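Shikimate 5-dehydrogenase AroE (5-dehydroshikimate reductase) (Mycobacterium tuberculosis, PDB 4P4L) probably catalyses the NADPH-dependent reduction of 3-dehydroshikimate to shikimate, the fourth step of chorismate biosynthesis. Local coordinates at residues A110-A115 and R232-L237. Residues are numbered along the deposited sequence; the frame is centred on the assembly and turned at random.
Sequences AGALGA and RVISGL
I234 meets the C-terminal end of helix 105-113 with both of its branches. With CG1 anti to the carbonyl carbon (chi1 -56°), CG2 lies against CB of A112 at 4.1 Å, while CD1 reaches L113 CD2 at 3.9 Å and the carbonyl oxygen of A112 at 3.8 Å. The side chains of L113 and I234 cross at about a right angle, methyl end against methyl end. The first bond of the L113 side chain points away from strand 232-234, but its CD2 end comes back to I234, and it also packs on V209 and L211 of the neighbouring strand and L136 of helix 129-138. A112, with a single methyl, lets the helix come close: its CA is 7.2 Å from that of I234.

R232 covers this apolar patch at its outer side. With CG anti to the backbone N (chi1 176°) and the chain bent at chi3, the guanidinium is carried over I234, whose CD1 sits 3.2 Å above its plane, near the rim. Its NH2 edge faces the last helical carbonyls and comes 2.6 Å from L113 O. G114, with a phi of 79°, ends the helix there; glycine adopts this backbone turn readily.

S235, at the N-cap position of helix 236-252, has a short hydroxyl side chain that can accept from L237 N (OG to N 3.0 Å). The contact thus joins helix 105-113 to strand 232-234, an outermost strand of the parallel, Rossmann-type sheet. Its chemistry is a small aliphatic core edged by a cation, whose charge probably complements the negative end of the helix dipole.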
ATOM      1  N   ALA A 110      -0.406   3.916  -7.124  1.00 31.72           N
ATOM      2  CA  ALA A 110      -0.418   4.416  -8.501  1.00 32.69           C
ATOM      3  C   ALA A 110      -1.556   3.768  -9.292  1.00 33.43           C
ATOM      4  O   ALA A 110      -2.255   4.437 -10.052  1.00 33.85           O
ATOM      5  CB  ALA A 110       0.925   4.160  -9.182  1.00 32.89           C
ATOM      6  N   GLY A 111      -1.732   2.463  -9.109  1.00 32.27           N
ATOM      7  CA  GLY A 111      -2.771   1.730  -9.803  1.00 35.66           C
ATOM      8  C   GLY A 111      -4.160   2.064  -9.287  1.00 37.28           C
ATOM      9  O   GLY A 111      -5.104   2.131 -10.072  1.00 40.34           O
ATOM     10  N   ALA A 112      -4.311   2.265  -7.977  1.00 34.38           N
ATOM     11  CA  ALA A 112      -5.640   2.559  -7.446  1.00 34.42           C
ATOM     12  C   ALA A 112      -6.120   3.883  -8.000  1.00 36.29           C
ATOM     13  O   ALA A 112      -7.287   4.023  -8.364  1.00 35.91           O
ATOM     14  CB  ALA A 112      -5.649   2.585  -5.920  1.00 35.07           C
ATOM     15  N   LEU A 113      -5.225   4.860  -8.056  1.00 35.77           N
ATOM     16  CA  LEU A 113      -5.610   6.188  -8.524  1.00 37.86           C
ATOM     17  C   LEU A 113      -5.830   6.184 -10.028  1.00 43.50           C
ATOM     18  O   LEU A 113      -6.669   6.936 -10.534  1.00 45.56           O
ATOM     19  CB  LEU A 113      -4.559   7.224  -8.145  1.00 37.44           C
ATOM     20  CG  LEU A 113      -4.527   7.632  -6.675  1.00 36.54           C
ATOM     21  CD1 LEU A 113      -3.179   8.250  -6.341  1.00 36.81           C
ATOM     22  CD2 LEU A 113      -5.667   8.610  -6.355  1.00 35.97           C
ATOM     23  N   GLY A 114      -5.082   5.338 -10.738  1.00 45.17           N
ATOM     24  CA  GLY A 114      -5.254   5.178 -12.174  1.00 52.01           C
ATOM     25  C   GLY A 114      -4.585   6.299 -12.940  1.00 58.05           C
ATOM     26  O   GLY A 114      -3.767   6.059 -13.825  1.00 62.22           O
ATOM     27  N   ALA A 115      -4.950   7.530 -12.600  1.00 59.08           N
ATOM     28  CA  ALA A 115      -4.276   8.715 -13.107  1.00 63.31           C
ATOM     29  C   ALA A 115      -4.266   9.765 -12.002  1.00 65.18           C
ATOM     30  O   ALA A 115      -5.231   9.890 -11.253  1.00 65.93           O
ATOM     31  CB  ALA A 115      -4.992   9.250 -14.353  1.00 65.55           C
ATOM     32  N   ARG A 232     -14.202  12.100  -5.891  1.00 37.71           N
ATOM     33  CA  ARG A 232     -14.010  10.694  -6.211  1.00 39.30           C
ATOM     34  C   ARG A 232     -13.387   9.973  -5.016  1.00 36.46           C
ATOM     35  O   ARG A 232     -12.373  10.416  -4.460  1.00 37.25           O
ATOM     36  CB  ARG A 232     -13.146  10.521  -7.451  1.00 43.63           C
ATOM     37  CG  ARG A 232     -12.844   9.061  -7.763  1.00 45.27           C
ATOM     38  CD  ARG A 232     -12.469   8.886  -9.217  1.00 51.33           C
ATOM     39  NE  ARG A 232     -11.031   8.756  -9.406  1.00 53.48           N
ATOM     40  CZ  ARG A 232     -10.396   7.590  -9.458  1.00 53.93           C
ATOM     41  NH1 ARG A 232     -11.078   6.456  -9.319  1.00 54.20           N
ATOM     42  NH2 ARG A 232      -9.082   7.556  -9.644  1.00 54.25           N
ATOM     43  N   VAL A 233     -14.002   8.867  -4.614  1.00 33.41           N
ATOM     44  CA  VAL A 233     -13.553   8.133  -3.432  1.00 31.42           C
ATOM     45  C   VAL A 233     -13.075   6.735  -3.798  1.00 30.32           C
ATOM     46  O   VAL A 233     -13.801   5.962  -4.436  1.00 27.61           O
ATOM     47  CB  VAL A 233     -14.654   8.054  -2.347  1.00 31.89           C
ATOM     48  CG1 VAL A 233     -14.242   7.106  -1.206  1.00 27.45           C
ATOM     49  CG2 VAL A 233     -14.960   9.450  -1.790  1.00 32.94           C
ATOM     50  N   ILE A 234     -11.847   6.431  -3.390  1.00 30.67           N
ATOM     51  CA  ILE A 234     -11.214   5.131  -3.611  1.00 32.49           C
ATOM     52  C   ILE A 234     -10.822   4.527  -2.257  1.00 32.31           C
ATOM     53  O   ILE A 234     -10.121   5.182  -1.475  1.00 31.76           O
ATOM     54  CB  ILE A 234      -9.926   5.290  -4.465  1.00 40.22           C
ATOM     55  CG1 ILE A 234     -10.242   5.993  -5.789  1.00 42.29           C
ATOM     56  CG2 ILE A 234      -9.282   3.938  -4.717  1.00 40.63           C
ATOM     57  CD1 ILE A 234      -9.051   6.724  -6.411  1.00 43.83           C
ATOM     58  N   SER A 235     -11.258   3.293  -1.973  1.00 33.53           N
ATOM     59  CA  SER A 235     -10.936   2.646  -0.685  1.00 33.70           C
ATOM     60  C   SER A 235      -9.632   1.863  -0.740  1.00 31.89           C
ATOM     61  O   SER A 235      -9.076   1.639  -1.828  1.00 32.52           O
ATOM     62  CB  SER A 235     -12.055   1.691  -0.246  1.00 36.09           C
ATOM     63  OG  SER A 235     -11.900   0.394  -0.793  1.00 37.15           O
ATOM     64  N   GLY A 236      -9.159   1.425   0.428  1.00 35.98           N
ATOM     65  CA  GLY A 236      -7.971   0.591   0.515  1.00 31.41           C
ATOM     66  C   GLY A 236      -8.109  -0.751  -0.189  1.00 31.50           C
ATOM     67  O   GLY A 236      -7.106  -1.401  -0.475  1.00 31.52           O
ATOM     68  N   LEU A 237      -9.340  -1.182  -0.472  1.00 33.17           N
ATOM     69  CA  LEU A 237      -9.534  -2.426  -1.235  1.00 32.87           C
ATOM     70  C   LEU A 237      -8.933  -2.276  -2.631  1.00 30.20           C
ATOM     71  O   LEU A 237      -8.257  -3.183  -3.117  1.00 29.98           O
ATOM     72  CB  LEU A 237     -11.021  -2.788  -1.336  1.00 37.22           C
ATOM     73  CG  LEU A 237     -11.645  -3.559  -0.185  1.00 41.09           C
ATOM     74  CD1 LEU A 237     -13.141  -3.745  -0.437  1.00 46.01           C
ATOM     75  CD2 LEU A 237     -10.960  -4.894  -0.042  1.00 40.51           C
TER